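Local atomic coordinates of Alr4995 protein (Nostoc sp., PDB entry 6LRF), a protein that probably hydrolyses arginine to ornithine in one domain and cyclises ornithine to proline, with loss of ammonia, in another. Residues 489-501 with 516-530. Sequence-based numbering, arbitrary orientation.
Sequences GKVVVTAGPVVIH and YVQALLGGNAIAVHD
Ile526 lays its CD1 over the turn that leaves strand 491-495, the methyl 3.5 Å from Ala495 CB. The chain runs out with CG1 trans to the backbone N, carrying CD1 to the end of that strand, where small Ala495 and Gly496 let it fit snugly, CD1 being 3.2 Å from Gly496 O. Next to it the Pro497 ring brings CG to 3.5 Å from Ala525 CB, and its CB sits over one face of the His529 imidazole in a CH-pi contact. The edge of His501 comes toward that same ring in an offset edge-to-face pair, the planes 81° apart; ND1 of His529 is hydrogen-bonded to Ser539. Helices 498-501 and 524-536 follow strands 491-495 and 519-523, parallel neighbours in the Rossmann-fold domain linked by a beta-alpha-beta crossover through helix 505-513; the first strand pairs on its other edge with 629-633. Between the two strands Val493 uses both backbone polar atoms, its N giving a nearly straight bond to Ala519 O (173°) and its O taking Leu521 N at 2.8 Å. On one face beta-branched Val493, well suited to a strand, packs CG1 on Leu520 CD1 and CG2 on Val517 CG1; on the other, Val492 CG1 meets Leu521 CD1. Gln518, next to Ala519 and bent at chi2 (63°), curls its amide back so that OE1 accepts Val491 N, 2.8 Å away, on a lone pair in the carbonyl plane, while its backbone N bonds to Val491 O. Without this amide, as with an alanine here, the buried Val491 N–H would probably lose its acceptor.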
loop_
_atom_site.group_PDB
_atom_site.type_symbol
_atom_site.label_atom_id
_atom_site.label_comp_id
_atom_site.label_asym_id
_atom_site.label_seq_id
_atom_site.Cartn_x
_atom_site.Cartn_y
_atom_site.Cartn_z
ATOM N N GLY B 489 -7.820 11.057 35.703
ATOM C CA GLY B 489 -7.418 9.723 35.269
ATOM C C GLY B 489 -6.010 9.622 34.700
ATOM O O GLY B 489 -5.250 10.575 34.733
ATOM N N LYS B 490 -5.642 8.456 34.188
ATOM C CA LYS B 490 -4.278 8.266 33.718
ATOM C C LYS B 490 -4.246 7.978 32.218
ATOM O O LYS B 490 -4.930 7.084 31.720
ATOM C CB LYS B 490 -3.600 7.142 34.498
ATOM C CG LYS B 490 -2.125 6.955 34.188
ATOM C CD LYS B 490 -1.568 5.707 34.893
ATOM C CE LYS B 490 -0.043 5.728 34.967
ATOM N NZ LYS B 490 0.511 4.638 35.833
ATOM N N VAL B 491 -3.462 8.759 31.490
ATOM C CA VAL B 491 -3.327 8.552 30.054
ATOM C C VAL B 491 -1.872 8.190 29.761
ATOM O O VAL B 491 -0.953 8.852 30.240
ATOM C CB VAL B 491 -3.757 9.801 29.253
ATOM C CG1 VAL B 491 -3.434 9.639 27.772
ATOM C CG2 VAL B 491 -5.259 10.088 29.464
ATOM N N VAL B 492 -1.667 7.112 29.010
ATOM C CA VAL B 492 -0.319 6.660 28.703
ATOM C C VAL B 492 -0.122 6.795 27.201
ATOM O O VAL B 492 -1.020 6.480 26.419
ATOM C CB VAL B 492 -0.077 5.205 29.156
ATOM C CG1 VAL B 492 1.303 4.724 28.724
ATOM C CG2 VAL B 492 -0.212 5.099 30.666
ATOM N N VAL B 493 1.038 7.295 26.802
ATOM C CA VAL B 493 1.350 7.431 25.392
ATOM C C VAL B 493 2.532 6.541 25.037
ATOM O O VAL B 493 3.514 6.469 25.780
ATOM C CB VAL B 493 1.652 8.907 25.037
ATOM C CG1 VAL B 493 2.150 9.023 23.627
ATOM C CG2 VAL B 493 0.390 9.754 25.213
ATOM N N THR B 494 2.419 5.831 23.921
ATOM C CA THR B 494 3.567 5.168 23.313
ATOM C C THR B 494 3.875 5.942 22.039
ATOM O O THR B 494 2.965 6.425 21.373
ATOM C CB THR B 494 3.298 3.679 22.992
ATOM O OG1 THR B 494 2.377 3.589 21.898
ATOM C CG2 THR B 494 2.681 2.989 24.185
ATOM N N ALA B 495 5.140 6.101 21.692
ATOM C CA ALA B 495 5.433 6.932 20.531
ATOM C C ALA B 495 6.698 6.477 19.826
ATOM O O ALA B 495 7.653 6.099 20.482
ATOM C CB ALA B 495 5.554 8.397 20.957
ATOM N N GLY B 496 6.699 6.524 18.497
ATOM C CA GLY B 496 7.881 6.198 17.720
ATOM C C GLY B 496 8.375 7.402 16.937
ATOM O O GLY B 496 7.685 8.425 16.875
ATOM N N PRO B 497 9.564 7.285 16.320
ATOM C CA PRO B 497 10.251 8.402 15.635
ATOM C C PRO B 497 9.405 9.092 14.568
ATOM O O PRO B 497 9.562 10.288 14.360
ATOM C CB PRO B 497 11.466 7.729 14.987
ATOM C CG PRO B 497 11.696 6.522 15.776
ATOM C CD PRO B 497 10.343 6.040 16.240
ATOM N N VAL B 498 8.501 8.361 13.925
ATOM C CA VAL B 498 7.647 8.958 12.902
ATOM C C VAL B 498 6.818 10.118 13.468
ATOM O O VAL B 498 6.393 11.013 12.730
ATOM C CB VAL B 498 6.753 7.876 12.260
ATOM C CG1 VAL B 498 5.672 8.490 11.411
ATOM C CG2 VAL B 498 7.620 6.966 11.413
ATOM N N VAL B 499 6.629 10.139 14.784
ATOM C CA VAL B 499 6.010 11.296 15.423
ATOM C C VAL B 499 6.840 12.574 15.176
ATOM O O VAL B 499 6.298 13.635 14.855
ATOM C CB VAL B 499 5.845 11.091 16.941
ATOM C CG1 VAL B 499 5.341 12.386 17.614
ATOM C CG2 VAL B 499 4.904 9.923 17.228
ATOM N N ILE B 500 8.158 12.467 15.330
ATOM C CA ILE B 500 9.043 13.608 15.117
ATOM C C ILE B 500 9.094 13.978 13.639
ATOM O O ILE B 500 8.906 15.129 13.272
ATOM C CB ILE B 500 10.465 13.305 15.618
ATOM C CG1 ILE B 500 10.414 12.878 17.084
ATOM C CG2 ILE B 500 11.343 14.508 15.455
ATOM C CD1 ILE B 500 9.686 13.899 17.960
ATOM N N HIS B 501 9.330 12.979 12.797
ATOM C CA HIS B 501 9.419 13.171 11.348
ATOM C C HIS B 501 8.223 13.873 10.703
ATOM O O HIS B 501 8.389 14.595 9.720
ATOM C CB HIS B 501 9.621 11.820 10.678
ATOM C CG HIS B 501 10.873 11.131 11.110
ATOM N ND1 HIS B 501 11.046 9.764 11.025
ATOM C CD2 HIS B 501 12.012 11.623 11.654
ATOM C CE1 HIS B 501 12.245 9.446 11.483
ATOM N NE2 HIS B 501 12.851 10.556 11.869
ATOM N N TYR B 516 -2.154 16.105 29.698
ATOM C CA TYR B 516 -2.880 14.988 29.109
ATOM C C TYR B 516 -2.080 13.682 29.120
ATOM O O TYR B 516 -2.600 12.645 28.756
ATOM C CB TYR B 516 -3.282 15.301 27.669
ATOM C CG TYR B 516 -4.200 16.488 27.522
ATOM C CD1 TYR B 516 -3.686 17.768 27.314
ATOM C CD2 TYR B 516 -5.574 16.336 27.593
ATOM C CE1 TYR B 516 -4.521 18.863 27.172
ATOM C CE2 TYR B 516 -6.416 17.425 27.455
ATOM C CZ TYR B 516 -5.883 18.685 27.243
ATOM O OH TYR B 516 -6.722 19.764 27.103
ATOM N N VAL B 517 -0.812 13.736 29.506
ATOM C CA VAL B 517 0.053 12.573 29.405
ATOM C C VAL B 517 0.713 12.277 30.747
ATOM O O VAL B 517 1.510 13.070 31.240
ATOM C CB VAL B 517 1.131 12.783 28.315
ATOM C CG1 VAL B 517 1.976 11.526 28.137
ATOM C CG2 VAL B 517 0.476 13.141 27.006
ATOM N N GLN B 518 0.388 11.128 31.332
ATOM C CA GLN B 518 0.917 10.774 32.652
ATOM C C GLN B 518 2.124 9.849 32.574
ATOM O O GLN B 518 2.834 9.658 33.555
ATOM C CB GLN B 518 -0.173 10.117 33.512
ATOM C CG GLN B 518 -1.130 11.126 34.152
ATOM C CD GLN B 518 -1.919 11.914 33.126
ATOM O OE1 GLN B 518 -2.665 11.343 32.326
ATOM N NE2 GLN B 518 -1.762 13.236 33.143
ATOM N N ALA B 519 2.352 9.266 31.406
ATOM C CA ALA B 519 3.532 8.438 31.205
ATOM C C ALA B 519 3.818 8.304 29.722
ATOM O O ALA B 519 2.911 8.330 28.904
ATOM C CB ALA B 519 3.353 7.060 31.842
ATOM N N LEU B 520 5.093 8.148 29.395
ATOM C CA LEU B 520 5.541 8.016 28.022
ATOM C C LEU B 520 6.403 6.760 27.858
ATOM O O LEU B 520 7.404 6.575 28.550
ATOM C CB LEU B 520 6.324 9.253 27.609
ATOM C CG LEU B 520 6.884 9.226 26.200
ATOM C CD1 LEU B 520 5.742 9.169 25.236
ATOM C CD2 LEU B 520 7.718 10.489 25.968
ATOM N N LEU B 521 6.011 5.901 26.928
ATOM C CA LEU B 521 6.749 4.661 26.675
ATOM C C LEU B 521 7.239 4.654 25.237
ATOM O O LEU B 521 6.464 4.916 24.314
ATOM C CB LEU B 521 5.863 3.439 26.936
ATOM C CG LEU B 521 5.175 3.410 28.300
ATOM C CD1 LEU B 521 4.268 2.174 28.430
ATOM C CD2 LEU B 521 6.225 3.428 29.400
ATOM N N GLY B 522 8.521 4.373 25.038
ATOM C CA GLY B 522 9.046 4.307 23.689
ATOM C C GLY B 522 10.378 3.615 23.610
ATOM O O GLY B 522 10.759 2.864 24.508
ATOM N N GLY B 523 11.100 3.866 22.523
ATOM C CA GLY B 523 12.409 3.271 22.344
ATOM C C GLY B 523 13.515 4.314 22.351
ATOM O O GLY B 523 13.287 5.507 22.610
ATOM N N ASN B 524 14.720 3.848 22.053
ATOM C CA ASN B 524 15.897 4.700 21.967
ATOM C C ASN B 524 15.679 5.785 20.913
ATOM O O ASN B 524 15.956 6.960 21.137
ATOM C CB ASN B 524 17.126 3.854 21.617
ATOM C CG ASN B 524 18.434 4.593 21.841
ATOM O OD1 ASN B 524 18.777 4.942 22.983
ATOM N ND2 ASN B 524 19.192 4.803 20.761
ATOM N N ALA B 525 15.121 5.361 19.779
ATOM C CA ALA B 525 15.081 6.173 18.577
ATOM C C ALA B 525 14.209 7.431 18.711
ATOM O O ALA B 525 14.622 8.504 18.266
ATOM C CB ALA B 525 14.613 5.313 17.389
ATOM N N ILE B 526 13.032 7.330 19.325
ATOM C CA ILE B 526 12.186 8.516 19.440
ATOM C C ILE B 526 12.859 9.598 20.298
ATOM O O ILE B 526 12.765 10.777 19.999
ATOM C CB ILE B 526 10.793 8.211 20.023
ATOM C CG1 ILE B 526 10.035 9.533 20.215
ATOM C CG2 ILE B 526 10.892 7.491 21.365
ATOM C CD1 ILE B 526 8.655 9.511 19.683
ATOM N N ALA B 527 13.563 9.188 21.342
ATOM C CA ALA B 527 14.282 10.130 22.182
ATOM C C ALA B 527 15.430 10.783 21.423
ATOM O O ALA B 527 15.611 11.990 21.515
ATOM C CB ALA B 527 14.806 9.443 23.437
ATOM N N VAL B 528 16.212 10.004 20.674
ATOM C CA VAL B 528 17.314 10.626 19.939
ATOM C C VAL B 528 16.789 11.590 18.865
ATOM O O VAL B 528 17.317 12.682 18.712
ATOM C CB VAL B 528 18.251 9.603 19.259
ATOM C CG1 VAL B 528 19.365 10.335 18.510
ATOM C CG2 VAL B 528 18.866 8.652 20.287
ATOM N N HIS B 529 15.760 11.188 18.120
ATOM C CA HIS B 529 15.215 12.037 17.064
ATOM C C HIS B 529 14.586 13.309 17.619
ATOM O O HIS B 529 14.723 14.376 17.029
ATOM C CB HIS B 529 14.178 11.267 16.236
ATOM C CG HIS B 529 14.786 10.296 15.280
ATOM N ND1 HIS B 529 15.043 10.615 13.964
ATOM C CD2 HIS B 529 15.227 9.028 15.454
ATOM C CE1 HIS B 529 15.592 9.573 13.363
ATOM N NE2 HIS B 529 15.721 8.600 14.249
ATOM N N ASP B 530 13.879 13.189 18.737
ATOM C CA ASP B 530 13.262 14.349 19.369
ATOM C C ASP B 530 14.342 15.328 19.815
ATOM O O ASP B 530 14.243 16.538 19.586
ATOM C CB ASP B 530 12.413 13.931 20.562
ATOM C CG ASP B 530 11.938 15.125 21.394
ATOM O OD1 ASP B 530 11.090 15.914 20.900
ATOM O OD2 ASP B 530 12.383 15.246 22.556
#